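Local coordinates for protein putative HTH-type transcriptional regulator PF0864 (Pyrococcus furiosus, PDB 2IA0) that probably binds specific DNA sequences as a transcriptional regulator of the AsnC family, through a winged helix-turn-helix domain, at residues Asp16-Leu25 / Gln40-Arg51. Numbering follows the deposited sequence.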
loop_
_atom_site.group_PDB
_atom_site.type_symbol
_atom_site.label_atom_id
_atom_site.label_comp_id
_atom_site.label_asym_id
_atom_site.label_seq_id
_atom_site.Cartn_x
_atom_site.Cartn_y
_atom_site.Cartn_z
ATOM N N ASP A 16 -7.868 -22.315 -9.077
ATOM C CA ASP A 16 -7.916 -23.494 -8.219
ATOM C C ASP A 16 -6.897 -23.377 -7.083
ATOM O O ASP A 16 -6.193 -22.358 -6.988
ATOM C CB ASP A 16 -7.760 -24.784 -9.044
ATOM C CG ASP A 16 -6.361 -24.979 -9.579
ATOM O OD1 ASP A 16 -5.668 -23.979 -9.827
ATOM O OD2 ASP A 16 -5.947 -26.141 -9.769
ATOM N N ASP A 17 -6.829 -24.394 -6.220
ATOM C CA ASP A 17 -5.918 -24.366 -5.084
ATOM C C ASP A 17 -4.440 -24.210 -5.466
ATOM O O ASP A 17 -3.693 -23.498 -4.782
ATOM C CB ASP A 17 -6.147 -25.568 -4.157
ATOM C CG ASP A 17 -7.477 -25.482 -3.398
ATOM O OD1 ASP A 17 -8.077 -24.380 -3.338
ATOM O OD2 ASP A 17 -7.940 -26.515 -2.863
ATOM N N LEU A 18 -4.019 -24.849 -6.553
ATOM C CA LEU A 18 -2.629 -24.730 -7.021
ATOM C C LEU A 18 -2.306 -23.311 -7.502
ATOM O O LEU A 18 -1.242 -22.798 -7.220
ATOM C CB LEU A 18 -2.304 -25.766 -8.121
ATOM C CG LEU A 18 -0.903 -25.731 -8.737
ATOM C CD1 LEU A 18 0.238 -25.701 -7.646
ATOM C CD2 LEU A 18 -0.748 -26.928 -9.691
ATOM N N ASP A 19 -3.223 -22.686 -8.229
ATOM C CA ASP A 19 -3.076 -21.273 -8.579
ATOM C C ASP A 19 -2.832 -20.398 -7.356
ATOM O O ASP A 19 -1.867 -19.636 -7.341
ATOM C CB ASP A 19 -4.292 -20.775 -9.360
ATOM C CG ASP A 19 -4.290 -21.271 -10.801
ATOM O OD1 ASP A 19 -5.386 -21.567 -11.332
ATOM O OD2 ASP A 19 -3.182 -21.397 -11.395
ATOM N N ARG A 20 -3.696 -20.540 -6.338
ATOM C CA ARG A 20 -3.631 -19.760 -5.099
ATOM C C ARG A 20 -2.358 -20.028 -4.332
ATOM O O ARG A 20 -1.718 -19.090 -3.835
ATOM C CB ARG A 20 -4.840 -20.054 -4.187
ATOM C CG ARG A 20 -6.172 -19.536 -4.714
ATOM C CD ARG A 20 -7.345 -19.951 -3.801
ATOM N NE ARG A 20 -8.609 -20.066 -4.549
ATOM C CZ ARG A 20 -9.189 -21.230 -4.879
ATOM N NH1 ARG A 20 -8.648 -22.388 -4.517
ATOM N NH2 ARG A 20 -10.333 -21.248 -5.562
ATOM N N ASN A 21 -1.993 -21.309 -4.237
ATOM C CA ASN A 21 -0.785 -21.705 -3.552
ATOM C C ASN A 21 0.477 -21.115 -4.161
ATOM O O ASN A 21 1.330 -20.662 -3.414
ATOM C CB ASN A 21 -0.681 -23.220 -3.455
ATOM C CG ASN A 21 -1.427 -23.779 -2.268
ATOM O OD1 ASN A 21 -1.537 -23.127 -1.240
ATOM N ND2 ASN A 21 -1.944 -25.002 -2.404
ATOM N N ILE A 22 0.592 -21.121 -5.496
ATOM C CA ILE A 22 1.665 -20.428 -6.237
ATOM C C ILE A 22 1.716 -18.930 -5.925
ATOM O O ILE A 22 2.778 -18.387 -5.653
ATOM C CB ILE A 22 1.496 -20.574 -7.796
ATOM C CG1 ILE A 22 1.851 -21.984 -8.287
ATOM C CG2 ILE A 22 2.337 -19.536 -8.565
ATOM C CD1 ILE A 22 1.428 -22.267 -9.744
ATOM N N LEU A 23 0.573 -18.257 -6.016
ATOM C CA LEU A 23 0.508 -16.831 -5.711
ATOM C C LEU A 23 0.951 -16.473 -4.290
ATOM O O LEU A 23 1.639 -15.482 -4.102
ATOM C CB LEU A 23 -0.891 -16.291 -5.965
ATOM C CG LEU A 23 -1.372 -16.383 -7.407
ATOM C CD1 LEU A 23 -2.834 -16.076 -7.460
ATOM C CD2 LEU A 23 -0.576 -15.476 -8.330
ATOM N N ARG A 24 0.561 -17.292 -3.309
ATOM C CA ARG A 24 0.912 -17.086 -1.891
ATOM C C ARG A 24 2.410 -17.079 -1.697
ATOM O O ARG A 24 2.936 -16.169 -1.077
ATOM C CB ARG A 24 0.299 -18.161 -1.010
ATOM C CG ARG A 24 -1.187 -18.017 -0.816
ATOM C CD ARG A 24 -1.757 -19.253 -0.113
ATOM N NE ARG A 24 -3.005 -18.910 0.552
ATOM C CZ ARG A 24 -4.182 -19.484 0.317
ATOM N NH1 ARG A 24 -5.251 -19.068 0.993
ATOM N NH2 ARG A 24 -4.305 -20.470 -0.564
ATOM N N LEU A 25 3.072 -18.101 -2.247
ATOM C CA LEU A 25 4.522 -18.230 -2.218
ATOM C C LEU A 25 5.237 -17.104 -2.925
ATOM O O LEU A 25 6.247 -16.627 -2.431
ATOM C CB LEU A 25 4.967 -19.583 -2.797
ATOM C CG LEU A 25 4.475 -20.785 -1.977
ATOM C CD1 LEU A 25 4.864 -22.082 -2.641
ATOM C CD2 LEU A 25 4.949 -20.725 -0.506
ATOM N N GLN A 40 8.470 -27.375 -3.464
ATOM C CA GLN A 40 7.617 -26.951 -2.336
ATOM C C GLN A 40 6.141 -27.326 -2.475
ATOM O O GLN A 40 5.453 -27.551 -1.479
ATOM C CB GLN A 40 7.785 -25.454 -2.048
ATOM C CG GLN A 40 9.188 -25.100 -1.517
ATOM C CD GLN A 40 9.335 -23.628 -1.195
ATOM O OE1 GLN A 40 8.359 -22.967 -0.896
ATOM N NE2 GLN A 40 10.560 -23.107 -1.263
ATOM N N LEU A 41 5.666 -27.417 -3.710
ATOM C CA LEU A 41 4.254 -27.654 -3.990
ATOM C C LEU A 41 3.981 -29.095 -4.387
ATOM O O LEU A 41 2.851 -29.554 -4.267
ATOM C CB LEU A 41 3.708 -26.647 -5.045
ATOM C CG LEU A 41 3.539 -25.176 -4.583
ATOM C CD1 LEU A 41 3.204 -24.257 -5.725
ATOM C CD2 LEU A 41 2.494 -25.012 -3.474
ATOM N N LYS A 42 5.026 -29.798 -4.842
ATOM C CA LYS A 42 4.958 -31.217 -5.218
ATOM C C LYS A 42 4.142 -31.410 -6.483
ATOM O O LYS A 42 3.225 -32.226 -6.524
ATOM C CB LYS A 42 4.424 -32.084 -4.068
ATOM C CG LYS A 42 5.156 -31.893 -2.736
ATOM C CD LYS A 42 4.573 -32.794 -1.670
ATOM C CE LYS A 42 5.389 -32.725 -0.362
ATOM N NZ LYS A 42 4.669 -33.409 0.756
ATOM N N LYS A 43 4.511 -30.640 -7.504
ATOM C CA LYS A 43 3.861 -30.572 -8.806
ATOM C C LYS A 43 4.965 -30.572 -9.854
ATOM O O LYS A 43 6.046 -30.049 -9.583
ATOM C CB LYS A 43 3.072 -29.261 -8.913
ATOM C CG LYS A 43 1.565 -29.410 -8.833
ATOM C CD LYS A 43 1.142 -30.126 -7.585
ATOM C CE LYS A 43 -0.329 -30.436 -7.588
ATOM N NZ LYS A 43 -0.677 -30.801 -6.198
ATOM N N PRO A 44 4.723 -31.160 -11.046
ATOM C CA PRO A 44 5.800 -31.145 -12.025
ATOM C C PRO A 44 6.176 -29.712 -12.408
ATOM O O PRO A 44 5.303 -28.825 -12.453
ATOM C CB PRO A 44 5.197 -31.877 -13.228
ATOM C CG PRO A 44 4.074 -32.620 -12.710
ATOM C CD PRO A 44 3.525 -31.840 -11.569
ATOM N N GLU A 45 7.467 -29.498 -12.661
ATOM C CA GLU A 45 7.994 -28.206 -13.066
ATOM C C GLU A 45 7.243 -27.534 -14.215
ATOM O O GLU A 45 6.997 -26.348 -14.150
ATOM C CB GLU A 45 9.463 -28.334 -13.432
ATOM C CG GLU A 45 10.397 -28.228 -12.263
ATOM C CD GLU A 45 11.847 -28.364 -12.673
ATOM O OE1 GLU A 45 12.469 -29.358 -12.274
ATOM O OE2 GLU A 45 12.358 -27.489 -13.399
ATOM N N SER A 46 6.904 -28.293 -15.259
ATOM C CA SER A 46 6.173 -27.776 -16.417
ATOM C C SER A 46 4.741 -27.318 -16.116
ATOM O O SER A 46 4.218 -26.445 -16.802
ATOM C CB SER A 46 6.154 -28.801 -17.563
ATOM O OG SER A 46 7.463 -29.222 -17.935
ATOM N N THR A 47 4.097 -27.910 -15.116
ATOM C CA THR A 47 2.807 -27.370 -14.655
ATOM C C THR A 47 2.950 -26.017 -13.954
ATOM O O THR A 47 2.210 -25.098 -14.267
ATOM C CB THR A 47 2.051 -28.334 -13.747
ATOM O OG1 THR A 47 2.151 -29.648 -14.301
ATOM C CG2 THR A 47 0.587 -27.928 -13.678
ATOM N N ILE A 48 3.906 -25.899 -13.032
ATOM C CA ILE A 48 4.189 -24.616 -12.368
ATOM C C ILE A 48 4.450 -23.511 -13.394
ATOM O O ILE A 48 3.812 -22.463 -13.376
ATOM C CB ILE A 48 5.381 -24.731 -11.344
ATOM C CG1 ILE A 48 5.072 -25.761 -10.239
ATOM C CG2 ILE A 48 5.744 -23.370 -10.757
ATOM C CD1 ILE A 48 3.697 -25.625 -9.629
ATOM N N HIS A 49 5.361 -23.811 -14.314
ATOM C CA HIS A 49 5.778 -22.930 -15.401
ATOM C C HIS A 49 4.585 -22.415 -16.232
ATOM O O HIS A 49 4.386 -21.201 -16.363
ATOM C CB HIS A 49 6.799 -23.684 -16.249
ATOM C CG HIS A 49 7.203 -22.980 -17.504
ATOM N ND1 HIS A 49 7.968 -21.833 -17.503
ATOM C CD2 HIS A 49 6.980 -23.286 -18.806
ATOM C CE1 HIS A 49 8.186 -21.453 -18.749
ATOM N NE2 HIS A 49 7.595 -22.316 -19.560
ATOM N N PHE A 50 3.780 -23.347 -16.736
ATOM C CA PHE A 50 2.546 -23.035 -17.445
ATOM C C PHE A 50 1.552 -22.175 -16.638
ATOM O O PHE A 50 1.057 -21.170 -17.146
ATOM C CB PHE A 50 1.883 -24.327 -17.928
ATOM C CG PHE A 50 0.532 -24.124 -18.549
ATOM C CD1 PHE A 50 -0.634 -24.434 -17.837
ATOM C CD2 PHE A 50 0.413 -23.634 -19.848
ATOM C CE1 PHE A 50 -1.898 -24.250 -18.412
ATOM C CE2 PHE A 50 -0.847 -23.457 -20.428
ATOM C CZ PHE A 50 -2.002 -23.763 -19.704
ATOM N N ARG A 51 1.257 -22.587 -15.405
ATOM C CA ARG A 51 0.421 -21.805 -14.477
ATOM C C ARG A 51 0.931 -20.376 -14.300
ATOM O O ARG A 51 0.150 -19.452 -14.331
ATOM C CB ARG A 51 0.340 -22.457 -13.091
ATOM C CG ARG A 51 -0.217 -23.852 -13.054
ATOM C CD ARG A 51 -1.560 -23.890 -13.708
ATOM N NE ARG A 51 -2.304 -25.102 -13.362
ATOM C CZ ARG A 51 -3.203 -25.180 -12.388
ATOM N NH1 ARG A 51 -3.466 -24.120 -11.646
ATOM N NH2 ARG A 51 -3.849 -26.312 -12.159
HETATM O O HOH W 1 -3.054 -20.368 -14.184
#
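Asp16 OD1 is gripped by two donors, Arg51 NH1 at 2.9 Å and, from above the carboxylate plane, the backbone N of Asp19 at 3.2 Å. The second bond caps helix 17-25 and, with the weak return bond from Asp16 N to Asp19 OD1, makes a capping box. Arg51 takes the carboxylate end-on: its NH2 reaches Asp16 OD2 at 3.2 Å in a nearly straight bond (171°), with both oxygens met on their syn sides. Asp19 OD2 approaches the guanidinium edge at NH1, a weak, bent bond within the salt bridge, and a water donates to this oxygen and, weakly, to Arg51 O. Replacing Asp16 by an alanine would probably leave Arg51 NH2 without its carboxylate mate and the helix start without its cap. Leu18, its CG anti to the backbone N (chi1 178°), lays CD2 over the guanidinium face, 4.0 Å above its plane, and enters as a knob among Leu41, Thr47, Ile48 and Arg51. In return Leu41 fits among Leu18, Asn21, Ile22 and Leu25, its CD1 3.7 Å from Ile22 CG1. Helices 17-25 and 45-51 cross at -79°, as members of the three-helix bundle of a winged helix-turn-helix domain; helix 34-41 adds Leu37 against Leu25, while farther along helix 45-57 Ile52 packs on Ile22 and Leu55 on Asp19.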